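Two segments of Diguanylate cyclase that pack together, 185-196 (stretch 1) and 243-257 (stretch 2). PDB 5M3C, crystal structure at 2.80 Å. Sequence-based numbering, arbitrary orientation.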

ATOM      1  N   ALA B 185      23.522  25.468  -2.754  1.00 48.96           N
ATOM      2  CA  ALA B 185      23.627  25.029  -4.139  1.00 49.15           C
ATOM      3  C   ALA B 185      22.351  25.350  -4.898  1.00 49.62           C
ATOM      4  O   ALA B 185      22.381  25.771  -6.062  1.00 49.35           O
ATOM      5  CB  ALA B 185      23.907  23.536  -4.191  1.00 49.26           C
ATOM      6  N   LEU B 186      21.227  25.143  -4.223  1.00 50.46           N
ATOM      7  CA  LEU B 186      19.925  25.416  -4.799  1.00 52.12           C
ATOM      8  C   LEU B 186      19.767  26.919  -5.036  1.00 54.28           C
ATOM      9  O   LEU B 186      19.194  27.349  -6.036  1.00 55.20           O
ATOM     10  CB  LEU B 186      18.839  24.912  -3.849  1.00 51.60           C
ATOM     11  CG  LEU B 186      17.566  24.335  -4.459  1.00 51.76           C
ATOM     12  CD1 LEU B 186      17.883  23.413  -5.627  1.00 52.30           C
ATOM     13  CD2 LEU B 186      16.785  23.590  -3.388  1.00 51.79           C
ATOM     14  N   GLU B 187      20.304  27.704  -4.109  1.00 56.59           N
ATOM     15  CA  GLU B 187      20.133  29.151  -4.099  1.00 57.96           C
ATOM     16  C   GLU B 187      21.159  29.862  -4.982  1.00 57.48           C
ATOM     17  O   GLU B 187      21.053  31.063  -5.228  1.00 56.51           O
ATOM     18  CB  GLU B 187      20.244  29.651  -2.655  1.00 60.44           C
ATOM     19  CG  GLU B 187      20.120  31.155  -2.468  1.00 62.64           C
ATOM     20  CD  GLU B 187      20.200  31.558  -1.006  1.00 64.10           C
ATOM     21  OE1 GLU B 187      20.431  32.755  -0.727  1.00 64.84           O
ATOM     22  OE2 GLU B 187      20.035  30.675  -0.134  1.00 64.39           O
ATOM     23  N   ARG B 188      22.152  29.118  -5.455  1.00 57.72           N
ATOM     24  CA  ARG B 188      23.213  29.690  -6.277  1.00 57.57           C
ATOM     25  C   ARG B 188      23.353  28.952  -7.604  1.00 58.26           C
ATOM     26  O   ARG B 188      24.371  29.076  -8.286  1.00 57.71           O
ATOM     27  CB  ARG B 188      24.535  29.646  -5.518  1.00 57.35           C
ATOM     28  CG  ARG B 188      24.573  30.557  -4.304  1.00 57.75           C
ATOM     29  CD  ARG B 188      25.628  30.107  -3.306  1.00 57.92           C
ATOM     30  NE  ARG B 188      25.890  31.115  -2.280  1.00 57.92           N
ATOM     31  CZ  ARG B 188      25.151  31.295  -1.187  1.00 57.95           C
ATOM     32  NH1 ARG B 188      25.482  32.238  -0.317  1.00 57.88           N
ATOM     33  NH2 ARG B 188      24.082  30.541  -0.960  1.00 58.35           N
ATOM     34  N   ASP B 189      22.323  28.189  -7.965  1.00 59.40           N
ATOM     35  CA  ASP B 189      22.323  27.425  -9.208  1.00 60.34           C
ATOM     36  C   ASP B 189      23.629  26.654  -9.377  1.00 60.05           C
ATOM     37  O   ASP B 189      24.281  26.748 -10.416  1.00 59.18           O
ATOM     38  CB  ASP B 189      22.107  28.352 -10.409  1.00 61.12           C
ATOM     39  CG  ASP B 189      20.809  29.138 -10.317  1.00 62.86           C
ATOM     40  OD1 ASP B 189      19.754  28.529 -10.038  1.00 64.16           O
ATOM     41  OD2 ASP B 189      20.840  30.369 -10.530  1.00 63.75           O
ATOM     42  N   GLU B 190      24.005  25.890  -8.352  1.00 60.41           N
ATOM     43  CA  GLU B 190      25.240  25.104  -8.404  1.00 60.14           C
ATOM     44  C   GLU B 190      24.982  23.611  -8.620  1.00 58.72           C
ATOM     45  O   GLU B 190      25.915  22.811  -8.634  1.00 59.09           O
ATOM     46  CB  GLU B 190      26.079  25.336  -7.145  1.00 60.64           C
ATOM     47  CG  GLU B 190      26.685  26.730  -7.087  1.00 61.65           C
ATOM     48  CD  GLU B 190      27.641  26.915  -5.925  1.00 62.32           C
ATOM     49  OE1 GLU B 190      27.508  26.180  -4.920  1.00 62.89           O
ATOM     50  OE2 GLU B 190      28.520  27.802  -6.018  1.00 61.90           O
ATOM     51  N   LEU B 191      23.719  23.240  -8.790  1.00 57.79           N
ATOM     52  CA  LEU B 191      23.386  21.906  -9.267  1.00 57.11           C
ATOM     53  C   LEU B 191      23.544  21.897 -10.784  1.00 57.05           C
ATOM     54  O   LEU B 191      23.663  22.952 -11.406  1.00 57.58           O
ATOM     55  CB  LEU B 191      21.957  21.526  -8.873  1.00 55.91           C
ATOM     56  CG  LEU B 191      21.679  21.489  -7.369  1.00 55.41           C
ATOM     57  CD1 LEU B 191      20.227  21.129  -7.102  1.00 54.98           C
ATOM     58  CD2 LEU B 191      22.608  20.509  -6.667  1.00 55.39           C
ATOM     59  N   GLN B 192      23.566  20.708 -11.375  1.00 56.99           N
ATOM     60  CA  GLN B 192      23.727  20.575 -12.817  1.00 57.28           C
ATOM     61  C   GLN B 192      22.835  19.462 -13.355  1.00 57.94           C
ATOM     62  O   GLN B 192      22.656  18.433 -12.708  1.00 57.35           O
ATOM     63  CB  GLN B 192      25.190  20.290 -13.167  1.00 55.94           C
ATOM     64  N   LEU B 193      22.271  19.678 -14.539  1.00 58.42           N
ATOM     65  CA  LEU B 193      21.476  18.654 -15.200  1.00 58.88           C
ATOM     66  C   LEU B 193      22.342  17.874 -16.185  1.00 59.45           C
ATOM     67  O   LEU B 193      23.124  18.459 -16.936  1.00 60.70           O
ATOM     68  CB  LEU B 193      20.289  19.282 -15.938  1.00 59.34           C
ATOM     69  CG  LEU B 193      19.215  19.955 -15.076  1.00 58.83           C
ATOM     70  CD1 LEU B 193      18.236  20.744 -15.934  1.00 58.06           C
ATOM     71  CD2 LEU B 193      18.478  18.922 -14.240  1.00 59.25           C
ATOM     72  N   TYR B 194      22.211  16.551 -16.155  1.00 59.31           N
ATOM     73  CA  TYR B 194      22.842  15.682 -17.144  1.00 58.81           C
ATOM     74  C   TYR B 194      21.763  15.144 -18.072  1.00 57.24           C
ATOM     75  O   TYR B 194      20.593  15.094 -17.703  1.00 55.82           O
ATOM     76  CB  TYR B 194      23.575  14.532 -16.457  1.00 60.03           C
ATOM     77  CG  TYR B 194      25.011  14.842 -16.109  1.00 61.63           C
ATOM     78  CD1 TYR B 194      25.367  16.067 -15.559  1.00 62.70           C
ATOM     79  CD2 TYR B 194      26.012  13.903 -16.319  1.00 62.93           C
ATOM     80  CE1 TYR B 194      26.684  16.351 -15.238  1.00 63.75           C
ATOM     81  CE2 TYR B 194      27.328  14.176 -15.999  1.00 63.46           C
ATOM     82  CZ  TYR B 194      27.658  15.399 -15.461  1.00 64.39           C
ATOM     83  OH  TYR B 194      28.969  15.666 -15.146  1.00 67.15           O
ATOM     84  N   TYR B 195      22.146  14.749 -19.280  1.00 55.91           N
ATOM     85  CA  TYR B 195      21.167  14.325 -20.271  1.00 55.07           C
ATOM     86  C   TYR B 195      21.515  12.970 -20.870  1.00 55.59           C
ATOM     87  O   TYR B 195      22.627  12.748 -21.339  1.00 54.09           O
ATOM     88  CB  TYR B 195      21.021  15.393 -21.356  1.00 53.66           C
ATOM     89  CG  TYR B 195      20.571  16.720 -20.788  1.00 52.86           C
ATOM     90  CD1 TYR B 195      21.488  17.615 -20.255  1.00 53.01           C
ATOM     91  CD2 TYR B 195      19.227  17.065 -20.755  1.00 52.22           C
ATOM     92  CE1 TYR B 195      21.082  18.824 -19.718  1.00 52.76           C
ATOM     93  CE2 TYR B 195      18.811  18.271 -20.223  1.00 52.02           C
ATOM     94  CZ  TYR B 195      19.742  19.147 -19.705  1.00 52.24           C
ATOM     95  OH  TYR B 195      19.334  20.347 -19.174  1.00 51.84           O
ATOM     96  N   GLN B 196      20.547  12.062 -20.825  1.00 58.31           N
ATOM     97  CA  GLN B 196      20.724  10.722 -21.360  1.00 59.91           C
ATOM     98  C   GLN B 196      19.831  10.533 -22.576  1.00 62.53           C
ATOM     99  O   GLN B 196      18.643  10.852 -22.529  1.00 63.01           O
ATOM    100  CB  GLN B 196      20.382   9.678 -20.299  1.00 59.14           C
ATOM    101  CG  GLN B 196      20.659   8.251 -20.731  1.00 58.46           C
ATOM    102  CD  GLN B 196      20.832   7.317 -19.551  1.00 58.28           C
ATOM    103  OE1 GLN B 196      20.039   7.337 -18.610  1.00 57.62           O
ATOM    104  NE2 GLN B 196      21.875   6.497 -19.592  1.00 58.69           N
ATOM    105  N   ASP B 243      11.248  22.430  -8.577  1.00 57.85           N
ATOM    106  CA  ASP B 243      10.999  23.653  -9.325  1.00 57.54           C
ATOM    107  C   ASP B 243      12.250  24.030 -10.106  1.00 56.17           C
ATOM    108  O   ASP B 243      12.185  24.328 -11.303  1.00 56.71           O
ATOM    109  CB  ASP B 243      10.614  24.791  -8.380  1.00 58.88           C
ATOM    110  CG  ASP B 243       9.547  25.693  -8.963  1.00 60.96           C
ATOM    111  OD1 ASP B 243       8.372  25.265  -9.004  1.00 62.45           O
ATOM    112  OD2 ASP B 243       9.878  26.827  -9.374  1.00 61.49           O
ATOM    113  N   TRP B 244      13.389  24.008  -9.419  1.00 53.95           N
ATOM    114  CA  TRP B 244      14.679  24.269 -10.048  1.00 52.63           C
ATOM    115  C   TRP B 244      14.900  23.320 -11.214  1.00 52.53           C
ATOM    116  O   TRP B 244      15.272  23.741 -12.307  1.00 51.76           O
ATOM    117  CB  TRP B 244      15.814  24.097  -9.038  1.00 51.82           C
ATOM    118  CG  TRP B 244      17.154  24.502  -9.573  1.00 51.03           C
ATOM    119  CD1 TRP B 244      17.740  25.725  -9.458  1.00 50.97           C
ATOM    120  CD2 TRP B 244      18.073  23.684 -10.311  1.00 50.64           C
ATOM    121  NE1 TRP B 244      18.965  25.725 -10.078  1.00 51.27           N
ATOM    122  CE2 TRP B 244      19.194  24.483 -10.609  1.00 50.65           C
ATOM    123  CE3 TRP B 244      18.056  22.357 -10.747  1.00 50.30           C
ATOM    124  CZ2 TRP B 244      20.287  24.001 -11.322  1.00 50.25           C
ATOM    125  CZ3 TRP B 244      19.144  21.879 -11.455  1.00 50.49           C
ATOM    126  CH2 TRP B 244      20.243  22.699 -11.736  1.00 50.43           C
ATOM    127  N   VAL B 245      14.670  22.034 -10.971  1.00 53.40           N
ATOM    128  CA  VAL B 245      14.863  21.020 -11.999  1.00 55.25           C
ATOM    129  C   VAL B 245      13.980  21.296 -13.215  1.00 56.44           C
ATOM    130  O   VAL B 245      14.458  21.279 -14.352  1.00 57.72           O
ATOM    131  CB  VAL B 245      14.571  19.606 -11.461  1.00 55.70           C
ATOM    132  CG1 VAL B 245      14.528  18.593 -12.598  1.00 55.73           C
ATOM    133  CG2 VAL B 245      15.620  19.207 -10.437  1.00 55.88           C
ATOM    134  N   LEU B 246      12.697  21.555 -12.976  1.00 56.17           N
ATOM    135  CA  LEU B 246      11.765  21.804 -14.071  1.00 56.94           C
ATOM    136  C   LEU B 246      12.190  23.001 -14.924  1.00 58.74           C
ATOM    137  O   LEU B 246      12.339  22.885 -16.143  1.00 60.04           O
ATOM    138  CB  LEU B 246      10.349  22.013 -13.536  1.00 55.90           C
ATOM    139  CG  LEU B 246       9.589  20.732 -13.187  1.00 55.30           C
ATOM    140  CD1 LEU B 246       8.293  21.062 -12.463  1.00 55.16           C
ATOM    141  CD2 LEU B 246       9.312  19.912 -14.437  1.00 55.29           C
ATOM    142  N   GLU B 247      12.389  24.146 -14.278  1.00 59.92           N
ATOM    143  CA  GLU B 247      12.737  25.375 -14.988  1.00 60.62           C
ATOM    144  C   GLU B 247      13.975  25.187 -15.857  1.00 60.80           C
ATOM    145  O   GLU B 247      13.987  25.552 -17.037  1.00 62.46           O
ATOM    146  CB  GLU B 247      12.975  26.513 -13.994  1.00 61.88           C
ATOM    147  CG  GLU B 247      13.227  27.863 -14.650  1.00 63.25           C
ATOM    148  CD  GLU B 247      13.361  28.994 -13.645  1.00 64.03           C
ATOM    149  OE1 GLU B 247      13.363  30.169 -14.069  1.00 64.71           O
ATOM    150  OE2 GLU B 247      13.467  28.709 -12.433  1.00 63.73           O
ATOM    151  N   HIS B 248      15.016  24.613 -15.268  1.00 60.67           N
ATOM    152  CA  HIS B 248      16.271  24.402 -15.978  1.00 61.13           C
ATOM    153  C   HIS B 248      16.122  23.349 -17.068  1.00 61.26           C
ATOM    154  O   HIS B 248      16.744  23.452 -18.127  1.00 62.05           O
ATOM    155  CB  HIS B 248      17.372  24.002 -14.999  1.00 61.68           C
ATOM    156  CG  HIS B 248      17.873  25.140 -14.167  1.00 62.11           C
ATOM    157  ND1 HIS B 248      19.052  25.798 -14.443  1.00 63.35           N
ATOM    158  CD2 HIS B 248      17.349  25.747 -13.078  1.00 62.04           C
ATOM    159  CE1 HIS B 248      19.237  26.757 -13.555  1.00 63.77           C
ATOM    160  NE2 HIS B 248      18.218  26.748 -12.714  1.00 62.97           N
ATOM    161  N   ALA B 249      15.295  22.340 -16.807  1.00 60.84           N
ATOM    162  CA  ALA B 249      15.017  21.310 -17.802  1.00 60.48           C
ATOM    163  C   ALA B 249      14.337  21.938 -19.008  1.00 60.03           C
ATOM    164  O   ALA B 249      14.652  21.607 -20.150  1.00 58.20           O
ATOM    165  CB  ALA B 249      14.141  20.219 -17.213  1.00 60.47           C
ATOM    166  N   CYS B 250      13.403  22.846 -18.742  1.00 61.23           N
ATOM    167  CA  CYS B 250      12.711  23.563 -19.805  1.00 62.90           C
ATOM    168  C   CYS B 250      13.685  24.466 -20.553  1.00 64.67           C
ATOM    169  O   CYS B 250      13.904  24.296 -21.754  1.00 64.65           O
ATOM    170  CB  CYS B 250      11.555  24.388 -19.236  1.00 62.38           C
ATOM    171  SG  CYS B 250      10.201  23.391 -18.575  1.00 62.86           S
ATOM    172  N   GLN B 251      14.276  25.416 -19.834  1.00 66.82           N
ATOM    173  CA  GLN B 251      15.221  26.349 -20.440  1.00 68.72           C
ATOM    174  C   GLN B 251      16.081  25.656 -21.490  1.00 69.89           C
ATOM    175  O   GLN B 251      16.067  26.018 -22.672  1.00 73.42           O
ATOM    176  CB  GLN B 251      16.124  26.958 -19.371  1.00 69.59           C
ATOM    177  CG  GLN B 251      15.441  27.993 -18.494  1.00 70.67           C
ATOM    178  CD  GLN B 251      16.352  28.516 -17.401  1.00 72.16           C
ATOM    179  OE1 GLN B 251      17.530  28.162 -17.334  1.00 73.18           O
ATOM    180  NE2 GLN B 251      15.808  29.361 -16.534  1.00 73.24           N
ATOM    181  N   GLN B 252      16.827  24.651 -21.045  1.00 69.59           N
ATOM    182  CA  GLN B 252      17.751  23.935 -21.911  1.00 69.83           C
ATOM    183  C   GLN B 252      17.061  23.441 -23.180  1.00 70.17           C
ATOM    184  O   GLN B 252      17.560  23.644 -24.289  1.00 69.27           O
ATOM    185  CB  GLN B 252      18.367  22.758 -21.154  1.00 69.98           C
ATOM    186  CG  GLN B 252      19.461  22.031 -21.918  1.00 70.99           C
ATOM    187  CD  GLN B 252      20.572  22.959 -22.367  1.00 71.28           C
ATOM    188  OE1 GLN B 252      20.405  23.737 -23.305  1.00 71.56           O
ATOM    189  NE2 GLN B 252      21.718  22.874 -21.704  1.00 71.55           N
ATOM    190  N   MET B 253      15.910  22.796 -23.012  1.00 71.65           N
ATOM    191  CA  MET B 253      15.165  22.258 -24.145  1.00 72.82           C
ATOM    192  C   MET B 253      14.764  23.384 -25.092  1.00 74.97           C
ATOM    193  O   MET B 253      15.000  23.304 -26.298  1.00 76.79           O
ATOM    194  CB  MET B 253      13.923  21.501 -23.667  1.00 71.21           C
ATOM    195  CG  MET B 253      13.172  20.777 -24.774  1.00 70.14           C
ATOM    196  SD  MET B 253      14.175  19.529 -25.608  1.00 68.67           S
ATOM    197  N   GLY B 254      14.162  24.435 -24.542  1.00 75.61           N
ATOM    198  CA  GLY B 254      13.815  25.611 -25.334  1.00 76.00           C
ATOM    199  C   GLY B 254      15.006  26.070 -26.153  1.00 77.23           C
ATOM    200  O   GLY B 254      14.942  26.134 -27.387  1.00 77.56           O
ATOM    201  N   GLU B 255      16.102  26.376 -25.463  1.00 76.95           N
ATOM    202  CA  GLU B 255      17.339  26.770 -26.129  1.00 76.40           C
ATOM    203  C   GLU B 255      17.676  25.783 -27.243  1.00 76.03           C
ATOM    204  O   GLU B 255      18.081  26.178 -28.336  1.00 76.87           O
ATOM    205  CB  GLU B 255      18.493  26.843 -25.124  1.00 75.72           C
ATOM    206  N   TRP B 256      17.498  24.497 -26.963  1.00 75.68           N
ATOM    207  CA  TRP B 256      17.784  23.461 -27.949  1.00 76.35           C
ATOM    208  C   TRP B 256      16.776  23.431 -29.089  1.00 76.01           C
ATOM    209  O   TRP B 256      17.109  23.015 -30.197  1.00 75.19           O
ATOM    210  CB  TRP B 256      17.844  22.084 -27.289  1.00 77.67           C
ATOM    211  CG  TRP B 256      19.135  21.821 -26.595  1.00 78.59           C
ATOM    212  CD1 TRP B 256      20.332  22.434 -26.829  1.00 79.08           C
ATOM    213  CD2 TRP B 256      19.372  20.853 -25.571  1.00 78.47           C
ATOM    214  NE1 TRP B 256      21.297  21.917 -26.000  1.00 79.48           N
ATOM    215  CE2 TRP B 256      20.734  20.943 -25.219  1.00 78.55           C
ATOM    216  CE3 TRP B 256      18.565  19.922 -24.910  1.00 78.60           C
ATOM    217  CZ2 TRP B 256      21.305  20.138 -24.239  1.00 78.47           C
ATOM    218  CZ3 TRP B 256      19.135  19.124 -23.936  1.00 78.45           C
ATOM    219  CH2 TRP B 256      20.491  19.237 -23.610  1.00 78.43           C
ATOM    220  N   GLN B 257      15.544  23.853 -28.824  1.00 76.65           N
ATOM    221  CA  GLN B 257      14.538  23.907 -29.880  1.00 77.27           C
ATOM    222  C   GLN B 257      14.997  24.858 -30.963  1.00 80.41           C
ATOM    223  O   GLN B 257      14.865  24.572 -32.151  1.00 83.20           O
ATOM    224  CB  GLN B 257      13.185  24.371 -29.346  1.00 75.66           C
ATOM    225  CG  GLN B 257      12.313  23.241 -28.829  1.00 74.67           C
ATOM    226  CD  GLN B 257      10.834  23.528 -28.993  1.00 73.28           C
ATOM    227  OE1 GLN B 257      10.441  24.634 -29.365  1.00 71.46           O
ATOM    228  NE2 GLN B 257      10.006  22.527 -28.717  1.00 73.45           N
TER

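Stretch 1 leaves a helix, turns, and runs on as a strand across the helix of stretch 2; strand and helix axes approach to 9.5 Å, with N-to-C directions 55° apart, and 535 Å² is buried in all. At the helix end, Leu 186 CD1 lies 4.0 Å from Trp 244 CB, an apolar contact. Arg 188 is the first residue to leave helical phi/psi, and Glu 190 N still bonds back to Ala 185 O at 2.8 Å, closing the turn. Within it, Asp 189 adopts phi/psi 48/52 and accepts the one hydrogen bond between the stretches: Trp 244 NE1 to Asp 189 OD1, 2.9 Å, with an N-H...O angle of 145°. The carboxylate oxygen sits near the indole plane, where the N-H points.

Leu 191 covers a face of the same indole. Leu 191 CB is 3.9 Å from the centroid of the Trp 244 six-membered ring and 25° off its normal, a CH-pi contact. Gln 192 points its CB away, and Leu 193 points toward the helix: its CD1 reaches His 248 CB and Ala 249 N, both at 3.5 Å, while its CG is 4.1 Å from Trp 244 CZ3. Two residues on, Tyr 195 points the same way and receives the edge of Trp 256 on its ring face, centroids 4.8 Å apart and planes at 70°.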